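Local structure of protein-disulfide isomerase (Novosphingobium aromaticivorans, 3GMF) at residues Ser24-His29 against Asp61-Thr66; Arg56-Asp61 against Ala155-Ala160. The protein probably forms, breaks or reshuffles disulfide bonds in other proteins, as a thiol-disulfide isomerase. All blocks are in the same frame, centred on the assembly; numbering follows the deposited sequence.

Overall arrangement
Contacts 1 and 2 lie about 11 Å apart, centre to centre, on a thioredoxin-type fold in which helices are packed around a mixed sheet. Along the chain their segments alternate: residues 24-29 follow strand 17-23 and enter helix 28-46; residues 56-61 then carry the end of strand 51-57 into a loop; residues 61-66 open helix 62-73; and residues 155-160 belong to helix 147-164, after a long, mostly helical region, as in DsbA-like proteins. The two contacts share D61, and R60 of contact 2 reaches S24 and T26 of contact 1. Thus the loop after strand 51-57 is held both by helix 147-164 and by the turn leading into the CXXC sequence, the probable redox centre.

Contact 1 of 2, residues Ser24-His29 against Asp61-Thr66; sequences SYTCPH and DPIDMT
T26 lays its methyl CG2 over the first turn of helix 62-73, 3.5 Å from the backbone N of D64 and 3.8 Å from CG2 of I63. Its hydroxyl, set between the backbone N and the carbonyl carbon (chi1 55°), meets D61 tip to tip: OG1 donates to the syn lone pair of OD2 at 2.6 Å. The other oxygen of the same carboxylate serves the helix, OD1 accepting from D64 N at 2.8 Å in a nearly straight bond. D61 is therefore the N-cap of helix 62-73 and at the same time a partner of the turn at 24-27, and its two bonds, one to each oxygen, would hold the carboxylate against rotation.

That turn, a type I beta turn from S24 to C27, leads from strand 17-23 into helix 28-46, where C27 opens a CXXC sequence at the helix start, the arrangement of thioredoxin-like redox centres and probably the active site here.

D64, buried in the first turn after the cap, holds S24 and Y25 with both oxygens. OG of S24, anti to its own backbone N (chi1 161°), gives a 2.6 Å bond to OD2, while Y25 N donates to OD1 at 2.9 Å; each donor stands well above the carboxylate plane. R60 N adds a further bond to OD2, and the R60 guanidinium reaches OG of S24 and OG1 of T26, so a positive charge nearby would probably favour an ionised D64. The Y25 side chain crosses D64 at about a right angle, CD2 3.3 Å from OD1, and its ring packs against helices 62-73 and 76-88, where OH bonds to H83 and T71.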
# COMPACT_ATOMS: atom_id res chain seq x y z
N SER A 24 2.41 -2.92 2.49
CA SER A 24 2.09 -2.08 3.64
C SER A 24 2.93 -0.81 3.58
O SER A 24 4.13 -0.91 3.32
CB SER A 24 2.45 -2.84 4.91
OG SER A 24 2.57 -1.95 6.02
N TYR A 25 2.31 0.34 3.83
CA TYR A 25 3.03 1.65 3.73
C TYR A 25 4.11 1.87 4.78
O TYR A 25 4.98 2.72 4.60
CB TYR A 25 2.05 2.84 3.74
CG TYR A 25 1.14 2.85 2.54
CD1 TYR A 25 1.65 3.14 1.26
CD2 TYR A 25 -0.23 2.56 2.66
CE1 TYR A 25 0.84 3.14 0.14
CE2 TYR A 25 -1.08 2.56 1.50
CZ TYR A 25 -0.52 2.85 0.26
OH TYR A 25 -1.33 2.84 -0.85
N THR A 26 4.04 1.12 5.88
CA THR A 26 5.01 1.30 6.98
C THR A 26 6.13 0.27 6.97
O THR A 26 6.96 0.22 7.89
CB THR A 26 4.32 1.29 8.36
OG1 THR A 26 3.56 0.07 8.51
CG2 THR A 26 3.41 2.51 8.50
N CYS A 27 6.15 -0.57 5.93
CA CYS A 27 7.11 -1.67 5.84
C CYS A 27 8.31 -1.26 4.99
O CYS A 27 8.16 -0.84 3.84
CB CYS A 27 6.41 -2.91 5.23
SG CYS A 27 7.53 -4.24 4.75
N PRO A 28 9.53 -1.39 5.54
CA PRO A 28 10.73 -0.97 4.80
C PRO A 28 10.99 -1.87 3.59
O PRO A 28 11.54 -1.42 2.57
CB PRO A 28 11.84 -1.14 5.84
CG PRO A 28 11.34 -2.23 6.75
CD PRO A 28 9.87 -1.94 6.87
N HIS A 29 10.57 -3.13 3.69
CA HIS A 29 10.73 -4.08 2.58
C HIS A 29 9.85 -3.70 1.41
O HIS A 29 10.25 -3.83 0.26
CB HIS A 29 10.43 -5.51 3.03
CG HIS A 29 11.26 -5.97 4.19
ND1 HIS A 29 12.64 -6.00 4.15
CD2 HIS A 29 10.91 -6.44 5.41
CE1 HIS A 29 13.10 -6.47 5.29
NE2 HIS A 29 12.08 -6.74 6.08
N ASP A 61 -1.04 -1.52 10.78
CA ASP A 61 -0.97 -0.61 11.96
C ASP A 61 -1.71 0.71 11.61
O ASP A 61 -2.07 0.93 10.45
CB ASP A 61 0.51 -0.39 12.39
CG ASP A 61 1.34 0.32 11.32
OD1 ASP A 61 1.00 1.47 11.00
OD2 ASP A 61 2.30 -0.30 10.79
N PRO A 62 -2.02 1.55 12.62
CA PRO A 62 -2.84 2.72 12.33
C PRO A 62 -2.12 3.80 11.50
O PRO A 62 -2.79 4.64 10.92
CB PRO A 62 -3.20 3.27 13.73
CG PRO A 62 -2.86 2.16 14.67
CD PRO A 62 -1.72 1.42 14.06
N ILE A 63 -0.78 3.79 11.48
CA ILE A 63 -0.03 4.73 10.62
C ILE A 63 -0.22 4.35 9.13
O ILE A 63 -0.57 5.18 8.28
CB ILE A 63 1.45 4.76 10.99
CG1 ILE A 63 1.60 5.22 12.44
CG2 ILE A 63 2.24 5.78 10.12
CD1 ILE A 63 2.95 4.81 13.03
N ASP A 64 0.01 3.07 8.86
CA ASP A 64 -0.36 2.41 7.58
C ASP A 64 -1.80 2.73 7.18
O ASP A 64 -2.06 3.16 6.05
CB ASP A 64 -0.18 0.90 7.78
CG ASP A 64 -0.03 0.13 6.47
OD1 ASP A 64 -0.08 0.73 5.36
OD2 ASP A 64 0.14 -1.11 6.56
N MET A 65 -2.73 2.54 8.12
CA MET A 65 -4.16 2.83 7.88
C MET A 65 -4.35 4.27 7.43
O MET A 65 -5.13 4.54 6.51
CB MET A 65 -5.02 2.55 9.13
CG MET A 65 -6.53 2.76 8.85
SD MET A 65 -7.30 1.71 7.53
CE MET A 65 -7.66 0.29 8.57
N THR A 66 -3.67 5.21 8.10
CA THR A 66 -3.80 6.64 7.78
C THR A 66 -3.34 6.91 6.34
O THR A 66 -4.03 7.59 5.58
CB THR A 66 -3.01 7.50 8.79
OG1 THR A 66 -3.46 7.22 10.12
CG2 THR A 66 -3.18 9.02 8.50

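Contact 2 of 2, residues Arg56-Asp61 against Ala155-Ala160; sequences RNFVRD and AETDEA
E156, the first residue of 155-160 to touch 56-61, turns its carboxylate onto the backbone of N57: OE1 lies 2.5 Å from N57 O, so close for two oxygens that the acid is probably protonated. The bend at chi2 (-96°) turns CD off the extended course, and OE2 comes to rest beside CB of R56. T157 follows with its two branches divided between backbone and ring. OG1 accepts from V59 N at 3.0 Å, nearly straight, and also bonds to L153 O within its own helix; CG2 sits over one face of F58, offset toward the rim, in a CH-pi contact 4.3 Å from the ring centroid. An alanine here would probably leave V59 N without its acceptor and part of the F58 face uncovered. In this thioredoxin-type fold helix 147-164 packs against the sheet where strand 51-57 ends, A160 also touching F22 of strand 17-23. E159 makes a long and doubtful salt bridge, OE1 to NH1 of R56 at 3.7 Å in one of two R56 conformers; the main acidic partner of R56 is E54. A160 ends the series with CB in the plane of the F58 ring, 3.7 Å from CD1 at its edge.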
# COMPACT_ATOMS: atom_id res chain seq x y z
N ARG A 56 -2.80 -4.83 -3.32
CA ARG A 56 -3.69 -4.87 -2.17
C ARG A 56 -3.04 -4.20 -0.97
O ARG A 56 -1.87 -4.47 -0.63
CB ARG A 56 -4.15 -6.28 -1.85
CG ARG A 56 -4.93 -6.95 -2.97
CD ARG A 56 -5.24 -8.37 -2.56
NE ARG A 56 -5.87 -9.13 -3.63
CZ ARG A 56 -6.40 -10.34 -3.48
NH1 ARG A 56 -6.40 -10.92 -2.28
NH2 ARG A 56 -6.92 -10.95 -4.52
N ASN A 57 -3.80 -3.30 -0.36
CA ASN A 57 -3.34 -2.62 0.85
C ASN A 57 -3.50 -3.56 2.03
O ASN A 57 -4.61 -3.78 2.54
CB ASN A 57 -4.10 -1.32 1.08
CG ASN A 57 -3.92 -0.34 -0.06
OD1 ASN A 57 -4.88 0.01 -0.75
ND2 ASN A 57 -2.71 0.10 -0.26
N PHE A 58 -2.38 -4.12 2.46
CA PHE A 58 -2.37 -5.00 3.61
C PHE A 58 -2.03 -4.10 4.80
O PHE A 58 -0.86 -3.79 5.04
CB PHE A 58 -1.31 -6.07 3.43
CG PHE A 58 -1.31 -7.11 4.50
CD1 PHE A 58 -2.26 -8.13 4.49
CD2 PHE A 58 -0.38 -7.06 5.54
CE1 PHE A 58 -2.27 -9.10 5.50
CE2 PHE A 58 -0.36 -8.03 6.55
CZ PHE A 58 -1.30 -9.04 6.53
N VAL A 59 -3.06 -3.70 5.55
CA VAL A 59 -2.88 -2.64 6.55
C VAL A 59 -2.47 -3.23 7.90
O VAL A 59 -3.24 -4.00 8.49
CB VAL A 59 -4.18 -1.83 6.71
CG1 VAL A 59 -4.01 -0.80 7.83
CG2 VAL A 59 -4.57 -1.14 5.37
N ARG A 60 -1.28 -2.88 8.38
CA ARG A 60 -0.68 -3.57 9.54
C ARG A 60 -0.81 -2.83 10.87
O ARG A 60 -0.65 -3.45 11.95
CB ARG A 60 0.82 -3.82 9.30
CG ARG A 60 1.15 -4.68 8.05
CD ARG A 60 2.63 -4.98 7.97
NE ARG A 60 3.39 -3.72 8.03
CZ ARG A 60 4.60 -3.61 8.57
NH1 ARG A 60 5.19 -4.67 9.10
NH2 ARG A 60 5.20 -2.41 8.60
N ASP A 61 -1.04 -1.52 10.78
CA ASP A 61 -0.97 -0.61 11.96
C ASP A 61 -1.71 0.71 11.61
O ASP A 61 -2.07 0.93 10.45
CB ASP A 61 0.51 -0.39 12.39
CG ASP A 61 1.34 0.32 11.32
OD1 ASP A 61 1.00 1.47 11.00
OD2 ASP A 61 2.30 -0.30 10.79
N ALA A 155 -11.33 -4.95 6.63
CA ALA A 155 -11.97 -6.21 6.20
C ALA A 155 -11.16 -6.88 5.09
O ALA A 155 -10.98 -8.11 5.07
CB ALA A 155 -13.42 -5.94 5.75
N GLU A 156 -10.67 -6.07 4.16
CA GLU A 156 -9.83 -6.56 3.06
C GLU A 156 -8.53 -7.19 3.62
O GLU A 156 -8.07 -8.24 3.17
CB GLU A 156 -9.56 -5.37 2.13
CG GLU A 156 -8.65 -5.67 0.97
CD GLU A 156 -7.24 -5.28 1.28
OE1 GLU A 156 -7.02 -4.15 1.80
OE2 GLU A 156 -6.35 -6.11 1.03
N THR A 157 -7.96 -6.53 4.63
CA THR A 157 -6.75 -7.00 5.28
C THR A 157 -7.04 -8.32 6.00
O THR A 157 -6.24 -9.28 5.93
CB THR A 157 -6.22 -5.93 6.28
OG1 THR A 157 -5.85 -4.76 5.52
CG2 THR A 157 -4.98 -6.46 7.06
N ASP A 158 -8.18 -8.37 6.68
CA ASP A 158 -8.57 -9.58 7.40
C ASP A 158 -8.74 -10.75 6.41
O ASP A 158 -8.39 -11.89 6.75
CB ASP A 158 -9.88 -9.37 8.18
CG ASP A 158 -9.70 -8.49 9.42
OD1 ASP A 158 -8.55 -8.21 9.85
OD2 ASP A 158 -10.75 -8.09 9.97
N GLU A 159 -9.25 -10.46 5.20
CA GLU A 159 -9.40 -11.50 4.13
C GLU A 159 -8.05 -12.10 3.74
O GLU A 159 -7.92 -13.32 3.58
CB GLU A 159 -10.09 -10.92 2.88
CG GLU A 159 -10.54 -11.98 1.82
CD GLU A 159 -9.49 -12.34 0.75
OE1 GLU A 159 -8.40 -11.73 0.70
OE2 GLU A 159 -9.76 -13.27 -0.05
N ALA A 160 -7.04 -11.23 3.59
CA ALA A 160 -5.67 -11.67 3.32
C ALA A 160 -5.11 -12.56 4.44
O ALA A 160 -4.51 -13.62 4.17
CB ALA A 160 -4.77 -10.46 3.10